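Local coordinates for protein glutathione peroxidase-like peroxiredoxin HYR1 (Saccharomyces cerevisiae, PDB 3CMI) that reduces hydroperoxides with electrons from thioredoxin and, as a sensor of peroxide stress, oxidizes and so activates the yeast transcription factor YAP1, at residues A16-K20 / P99-K103; Y60-F65 / I163-L167. One frame throughout, in Å; residues are numbered along the deposited sequence.

Interaction 1: A16-K20 / P99-K103; sequences APVDK and PIMKK
Two backbone hydrogen bonds tie these irregular segments where they cross, their touching parts running 104° apart. K102 N donates to V18 O at 3.0 Å and 157°, the straighter of the two, and K20 N to I100 O at 3.2 Å and 135°. They bracket D19 and M101, whose CA atoms lie 3.9 Å apart, the pairing of a single beta bridge. A water reinforces the crossing, donating to V18 O (2.7 Å) and to K102 O (3.0 Å).

The bridge joins a loop preceding strand 34-41 of the thioredoxin-like fold to the loop between strand 65-72 and helix 113-121, and the M101 backbone also hydrogen-bonds with that of G69.

Among apolar contacts, M101 (chi1 and chi2 m) is long and flexible enough to reach several neighbours: SD lies 4.1 Å from P17 CG, CE 3.9 Å from D19 CB, and the side chain also meets I68 and F70. The lysines lend their methylenes and keep their charges exposed: all-trans K102 sets CD 3.8 Å from V18 CG1, while K20 CD approaches I100 CG2 at 4.4 Å. The D19 CA-to-CB bond points away overall; OD2 accepts a hydrogen bond from Q23 N.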
ATOM      1  N   ALA A  16     -12.125   2.125   5.131  1.00 39.30           N
ATOM      2  CA  ALA A  16     -12.332   0.798   5.695  1.00 39.56           C
ATOM      3  C   ALA A  16     -12.570  -0.232   4.584  1.00 39.73           C
ATOM      4  O   ALA A  16     -13.717  -0.632   4.336  1.00 39.78           O
ATOM      5  CB  ALA A  16     -13.498   0.809   6.701  1.00 39.25           C
ATOM      6  N   PRO A  17     -11.486  -0.664   3.907  1.00 39.75           N
ATOM      7  CA  PRO A  17     -11.610  -1.697   2.880  1.00 39.69           C
ATOM      8  C   PRO A  17     -11.949  -3.056   3.487  1.00 39.66           C
ATOM      9  O   PRO A  17     -11.670  -3.298   4.667  1.00 39.62           O
ATOM     10  CB  PRO A  17     -10.212  -1.743   2.267  1.00 39.71           C
ATOM     11  CG  PRO A  17      -9.309  -1.312   3.381  1.00 39.90           C
ATOM     12  CD  PRO A  17     -10.085  -0.226   4.068  1.00 39.83           C
ATOM     13  N   VAL A  18     -12.539  -3.930   2.683  1.00 39.50           N
ATOM     14  CA  VAL A  18     -12.855  -5.287   3.122  1.00 39.54           C
ATOM     15  C   VAL A  18     -11.567  -6.120   3.159  1.00 39.43           C
ATOM     16  O   VAL A  18     -10.782  -6.083   2.214  1.00 39.21           O
ATOM     17  CB  VAL A  18     -13.900  -5.944   2.188  1.00 39.51           C
ATOM     18  CG1 VAL A  18     -14.261  -7.320   2.677  1.00 39.52           C
ATOM     19  CG2 VAL A  18     -15.159  -5.078   2.081  1.00 39.33           C
ATOM     20  N   ASP A  19     -11.347  -6.865   4.242  1.00 39.52           N
ATOM     21  CA  ASP A  19     -10.139  -7.690   4.336  1.00 39.78           C
ATOM     22  C   ASP A  19     -10.309  -9.043   3.635  1.00 40.25           C
ATOM     23  O   ASP A  19     -11.357  -9.313   3.037  1.00 39.98           O
ATOM     24  CB  ASP A  19      -9.627  -7.823   5.790  1.00 39.41           C
ATOM     25  CG  ASP A  19     -10.438  -8.812   6.643  1.00 39.46           C
ATOM     26  OD1 ASP A  19     -10.116  -8.940   7.844  1.00 38.51           O
ATOM     27  OD2 ASP A  19     -11.383  -9.462   6.140  1.00 39.10           O
ATOM     28  N   LYS A  20      -9.267  -9.871   3.709  1.00 40.86           N
ATOM     29  CA  LYS A  20      -9.231 -11.195   3.078  1.00 41.61           C
ATOM     30  C   LYS A  20     -10.358 -12.123   3.554  1.00 41.64           C
ATOM     31  O   LYS A  20     -10.876 -12.923   2.770  1.00 41.64           O
ATOM     32  CB  LYS A  20      -7.867 -11.843   3.340  1.00 41.90           C
ATOM     33  CG  LYS A  20      -7.499 -13.000   2.414  1.00 42.67           C
ATOM     34  CD  LYS A  20      -6.229 -13.715   2.883  1.00 42.26           C
ATOM     35  CE  LYS A  20      -6.506 -14.642   4.061  1.00 43.49           C
ATOM     36  NZ  LYS A  20      -5.339 -15.512   4.399  1.00 44.10           N
ATOM     37  N   PRO A  99      -1.052  -7.581   6.633  1.00 39.04           N
ATOM     38  CA  PRO A  99      -2.463  -7.627   6.214  1.00 38.87           C
ATOM     39  C   PRO A  99      -2.686  -7.666   4.699  1.00 38.27           C
ATOM     40  O   PRO A  99      -2.198  -6.802   3.967  1.00 37.91           O
ATOM     41  CB  PRO A  99      -3.052  -6.343   6.814  1.00 38.93           C
ATOM     42  CG  PRO A  99      -2.171  -6.047   7.977  1.00 39.70           C
ATOM     43  CD  PRO A  99      -0.794  -6.421   7.507  1.00 38.96           C
ATOM     44  N   ILE A 100      -3.416  -8.690   4.260  1.00 37.82           N
ATOM     45  CA  ILE A 100      -3.865  -8.835   2.877  1.00 37.42           C
ATOM     46  C   ILE A 100      -5.377  -8.620   2.841  1.00 37.28           C
ATOM     47  O   ILE A 100      -6.108  -9.125   3.692  1.00 37.53           O
ATOM     48  CB  ILE A 100      -3.483 -10.229   2.292  1.00 37.34           C
ATOM     49  CG1 ILE A 100      -1.955 -10.421   2.267  1.00 37.22           C
ATOM     50  CG2 ILE A 100      -4.112 -10.463   0.912  1.00 37.34           C
ATOM     51  CD1 ILE A 100      -1.186  -9.523   1.287  1.00 37.14           C
ATOM     52  N   MET A 101      -5.840  -7.853   1.861  1.00 37.42           N
ATOM     53  CA  MET A 101      -7.248  -7.475   1.780  1.00 36.96           C
ATOM     54  C   MET A 101      -7.978  -8.317   0.741  1.00 36.85           C
ATOM     55  O   MET A 101      -7.354  -9.110   0.037  1.00 36.68           O
ATOM     56  CB  MET A 101      -7.369  -5.986   1.435  1.00 37.32           C
ATOM     57  CG  MET A 101      -6.614  -5.039   2.370  1.00 36.69           C
ATOM     58  SD  MET A 101      -7.383  -4.838   3.993  1.00 38.56           S
ATOM     59  CE  MET A 101      -6.359  -5.915   4.989  1.00 38.34           C
ATOM     60  N   LYS A 102      -9.302  -8.149   0.666  1.00 36.43           N
ATOM     61  CA  LYS A 102     -10.110  -8.703  -0.419  1.00 36.27           C
ATOM     62  C   LYS A 102      -9.661  -8.120  -1.770  1.00 36.17           C
ATOM     63  O   LYS A 102      -9.250  -6.953  -1.848  1.00 36.02           O
ATOM     64  CB  LYS A 102     -11.598  -8.394  -0.178  1.00 36.19           C
ATOM     65  CG  LYS A 102     -12.578  -9.051  -1.151  1.00 36.24           C
ATOM     66  CD  LYS A 102     -14.017  -8.585  -0.898  1.00 36.19           C
ATOM     67  CE  LYS A 102     -14.975  -9.048  -2.000  1.00 36.24           C
ATOM     68  NZ  LYS A 102     -16.273  -8.298  -1.980  1.00 35.70           N
ATOM     69  N   LYS A 103      -9.742  -8.941  -2.820  1.00 36.14           N
ATOM     70  CA  LYS A 103      -9.417  -8.513  -4.185  1.00 36.39           C
ATOM     71  C   LYS A 103     -10.262  -7.306  -4.608  1.00 36.08           C
ATOM     72  O   LYS A 103     -11.467  -7.262  -4.363  1.00 35.88           O
ATOM     73  CB  LYS A 103      -9.599  -9.671  -5.177  1.00 36.41           C
ATOM     74  CG  LYS A 103      -9.154  -9.353  -6.614  1.00 36.96           C
ATOM     75  CD  LYS A 103      -9.526 -10.467  -7.595  1.00 37.20           C
ATOM     76  CE  LYS A 103     -10.982 -10.388  -8.057  1.00 38.46           C
ATOM     77  NZ  LYS A 103     -11.240  -9.235  -8.973  1.00 39.58           N
TER
HETATM   78  O   HOH W   1     -10.239  -4.761  -0.097  1.00 33.06           O

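Interaction 2: Y60-F65 / I163-L167; sequences YKDEGF and IEELL
Apolar packing with one side-chain hydrogen bond joins the turn that links helix 47-60 to strand 65-72 with the last turn of helix 160-167. The nearest CA pairs are E63 with L167 (6.9 Å) and Y60 with E164 (8.6 Å), so side chains bridge the gap.

The 60-65 backbone curls tightly: E63 N bonds to Y60 O (2.8 Å) and G64 N to K61 O (3.2 Å). G64 has phi/psi of 93/55, where a CB would jam against the preceding carbonyl oxygen; glycine avoids that clash. In the helix, L167 N donates to I163 O (2.9 Å), putting I163 and L167 one turn apart and both directed toward the loop.

Helices packed on a central sheet are characteristic of the thioredoxin-like fold; here I163 also touches L56 of helix 47-60 and L139 of strand 137-140, and F65 rests on V34 and L36 of strand 34-41.

L167 (m, t) brings CD2 to 3.4 Å from both E63 O and G64 O and 4.1 Å from F65 CB, while CD1 lies 4.0 Å from Y60 CD1. I163 (m, t) reaches F65 CE1 with CD1 at 3.7 Å and places CG2 over one face of the Y60 ring, 4.4 Å from Y60 CD2. Tyrosine suits this boundary: its ring is buried, yet OH donates at 2.7 Å to E164 OE2, near the ring plane.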
ATOM      1  N   TYR A  60      10.765  -3.919  10.143  1.00 35.42           N
ATOM      2  CA  TYR A  60      10.288  -2.655  10.700  1.00 35.57           C
ATOM      3  C   TYR A  60       8.978  -2.710  11.476  1.00 36.01           C
ATOM      4  O   TYR A  60       8.609  -1.729  12.123  1.00 36.03           O
ATOM      5  CB  TYR A  60      10.154  -1.618   9.584  1.00 35.08           C
ATOM      6  CG  TYR A  60      11.473  -1.202   8.973  1.00 34.84           C
ATOM      7  CD1 TYR A  60      12.442  -0.552   9.737  1.00 34.08           C
ATOM      8  CD2 TYR A  60      11.745  -1.444   7.627  1.00 34.88           C
ATOM      9  CE1 TYR A  60      13.652  -0.157   9.176  1.00 34.92           C
ATOM     10  CE2 TYR A  60      12.958  -1.053   7.055  1.00 33.88           C
ATOM     11  CZ  TYR A  60      13.900  -0.413   7.836  1.00 34.65           C
ATOM     12  OH  TYR A  60      15.098  -0.035   7.286  1.00 34.32           O
ATOM     13  N   LYS A  61       8.264  -3.829  11.408  1.00 36.74           N
ATOM     14  CA  LYS A  61       6.920  -3.888  11.998  1.00 37.41           C
ATOM     15  C   LYS A  61       6.848  -3.367  13.440  1.00 37.52           C
ATOM     16  O   LYS A  61       5.903  -2.657  13.795  1.00 37.75           O
ATOM     17  CB  LYS A  61       6.282  -5.283  11.863  1.00 37.56           C
ATOM     18  CG  LYS A  61       7.009  -6.440  12.557  1.00 37.95           C
ATOM     19  CD  LYS A  61       6.202  -7.734  12.397  1.00 37.93           C
ATOM     20  CE  LYS A  61       6.981  -8.952  12.865  1.00 39.82           C
ATOM     21  NZ  LYS A  61       6.890  -9.173  14.353  1.00 42.20           N
ATOM     22  N   ASP A  62       7.855  -3.686  14.250  1.00 37.66           N
ATOM     23  CA  ASP A  62       7.863  -3.279  15.660  1.00 37.97           C
ATOM     24  C   ASP A  62       8.343  -1.849  15.917  1.00 37.91           C
ATOM     25  O   ASP A  62       8.399  -1.403  17.066  1.00 37.70           O
ATOM     26  CB  ASP A  62       8.617  -4.295  16.516  1.00 38.37           C
ATOM     27  CG  ASP A  62       7.865  -5.601  16.648  1.00 39.72           C
ATOM     28  OD1 ASP A  62       6.635  -5.569  16.894  1.00 40.75           O
ATOM     29  OD2 ASP A  62       8.507  -6.665  16.511  1.00 42.96           O
ATOM     30  N   GLU A  63       8.679  -1.137  14.841  1.00 37.90           N
ATOM     31  CA  GLU A  63       8.960   0.294  14.903  1.00 38.03           C
ATOM     32  C   GLU A  63       7.680   1.115  14.713  1.00 37.98           C
ATOM     33  O   GLU A  63       7.707   2.344  14.807  1.00 38.15           O
ATOM     34  CB  GLU A  63       9.989   0.689  13.835  1.00 38.08           C
ATOM     35  CG  GLU A  63      11.294  -0.098  13.878  1.00 38.72           C
ATOM     36  CD  GLU A  63      12.118   0.197  15.119  1.00 40.45           C
ATOM     37  OE1 GLU A  63      12.254   1.390  15.469  1.00 41.85           O
ATOM     38  OE2 GLU A  63      12.631  -0.758  15.743  1.00 40.71           O
ATOM     39  N   GLY A  64       6.565   0.433  14.449  1.00 37.86           N
ATOM     40  CA  GLY A  64       5.303   1.097  14.118  1.00 37.61           C
ATOM     41  C   GLY A  64       5.146   1.247  12.614  1.00 37.47           C
ATOM     42  O   GLY A  64       4.959   2.351  12.101  1.00 37.22           O
ATOM     43  N   PHE A  65       5.242   0.120  11.916  1.00 37.37           N
ATOM     44  CA  PHE A  65       5.193   0.073  10.461  1.00 37.19           C
ATOM     45  C   PHE A  65       4.363  -1.122  10.042  1.00 37.05           C
ATOM     46  O   PHE A  65       4.418  -2.179  10.674  1.00 36.55           O
ATOM     47  CB  PHE A  65       6.600  -0.061   9.873  1.00 37.56           C
ATOM     48  CG  PHE A  65       6.620  -0.315   8.380  1.00 38.13           C
ATOM     49  CD1 PHE A  65       6.451   0.734   7.476  1.00 38.53           C
ATOM     50  CD2 PHE A  65       6.803  -1.609   7.882  1.00 38.07           C
ATOM     51  CE1 PHE A  65       6.471   0.504   6.096  1.00 38.51           C
ATOM     52  CE2 PHE A  65       6.821  -1.852   6.512  1.00 37.41           C
ATOM     53  CZ  PHE A  65       6.655  -0.795   5.616  1.00 38.15           C
ATOM     54  N   ILE A 163      11.448   5.097   4.818  1.00 32.00           N
ATOM     55  CA  ILE A 163      10.627   4.552   5.910  1.00 31.77           C
ATOM     56  C   ILE A 163      11.221   4.942   7.264  1.00 31.81           C
ATOM     57  O   ILE A 163      10.491   5.343   8.173  1.00 31.75           O
ATOM     58  CB  ILE A 163      10.418   3.014   5.787  1.00 32.00           C
ATOM     59  CG1 ILE A 163       9.530   2.699   4.577  1.00 31.98           C
ATOM     60  CG2 ILE A 163       9.746   2.421   7.049  1.00 32.10           C
ATOM     61  CD1 ILE A 163       9.518   1.237   4.164  1.00 31.43           C
ATOM     62  N   GLU A 164      12.545   4.862   7.377  1.00 31.71           N
ATOM     63  CA  GLU A 164      13.226   5.185   8.631  1.00 31.88           C
ATOM     64  C   GLU A 164      13.040   6.643   9.050  1.00 32.20           C
ATOM     65  O   GLU A 164      12.833   6.911  10.232  1.00 32.05           O
ATOM     66  CB  GLU A 164      14.712   4.789   8.589  1.00 31.90           C
ATOM     67  CG  GLU A 164      14.901   3.281   8.723  1.00 31.65           C
ATOM     68  CD  GLU A 164      16.332   2.839   8.956  1.00 31.30           C
ATOM     69  OE1 GLU A 164      17.170   3.649   9.415  1.00 30.65           O
ATOM     70  OE2 GLU A 164      16.614   1.651   8.690  1.00 30.25           O
ATOM     71  N   GLU A 165      13.092   7.576   8.097  1.00 32.43           N
ATOM     72  CA  GLU A 165      12.894   8.994   8.436  1.00 33.17           C
ATOM     73  C   GLU A 165      11.454   9.333   8.823  1.00 32.83           C
ATOM     74  O   GLU A 165      11.220  10.234   9.628  1.00 32.75           O
ATOM     75  CB  GLU A 165      13.467   9.954   7.372  1.00 33.11           C
ATOM     76  CG  GLU A 165      12.823   9.935   5.996  1.00 34.23           C
ATOM     77  CD  GLU A 165      13.618  10.739   4.954  1.00 34.55           C
ATOM     78  OE1 GLU A 165      14.402  11.635   5.335  1.00 36.25           O
ATOM     79  OE2 GLU A 165      13.452  10.482   3.741  1.00 37.24           O
ATOM     80  N   LEU A 166      10.497   8.599   8.259  1.00 32.84           N
ATOM     81  CA  LEU A 166       9.088   8.737   8.643  1.00 32.97           C
ATOM     82  C   LEU A 166       8.815   8.132  10.019  1.00 33.03           C
ATOM     83  O   LEU A 166       7.974   8.628  10.766  1.00 32.92           O
ATOM     84  CB  LEU A 166       8.163   8.098   7.605  1.00 32.80           C
ATOM     85  CG  LEU A 166       8.098   8.686   6.194  1.00 32.74           C
ATOM     86  CD1 LEU A 166       7.119   7.879   5.363  1.00 32.51           C
ATOM     87  CD2 LEU A 166       7.702  10.157   6.213  1.00 32.87           C
ATOM     88  N   LEU A 167       9.526   7.058  10.347  1.00 33.19           N
ATOM     89  CA  LEU A 167       9.356   6.406  11.643  1.00 33.68           C
ATOM     90  C   LEU A 167       9.842   7.299  12.785  1.00 34.31           C
ATOM     91  O   LEU A 167       9.327   7.221  13.904  1.00 34.41           O
ATOM     92  CB  LEU A 167      10.068   5.049  11.669  1.00 33.41           C
ATOM     93  CG  LEU A 167       9.462   3.872  10.894  1.00 32.97           C
ATOM     94  CD1 LEU A 167      10.505   2.789  10.697  1.00 33.12           C
ATOM     95  CD2 LEU A 167       8.234   3.298  11.589  1.00 32.87           C
TER

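In the fold
Strand 65-72 relates the two contacts. Interaction 2 includes its first residue, F65, whereas interaction 1 meets it further along, where M101 packs on I68 and F70. Their centres are 22 Å apart and their nearest atoms about 7 Å, so they do not touch. Along the sequence their segments alternate: 16-20, 60-65, 99-103, 163-167. Interaction 1 ties an early loop to the chain beyond this strand, and interaction 2 brings the C-terminal helix against the chain entering it. Both lie away from C44, the catalytic cysteine that forms the sulfenic acid, and are plain packing contacts, one between two loops, the other between a loop and the C-terminal helix.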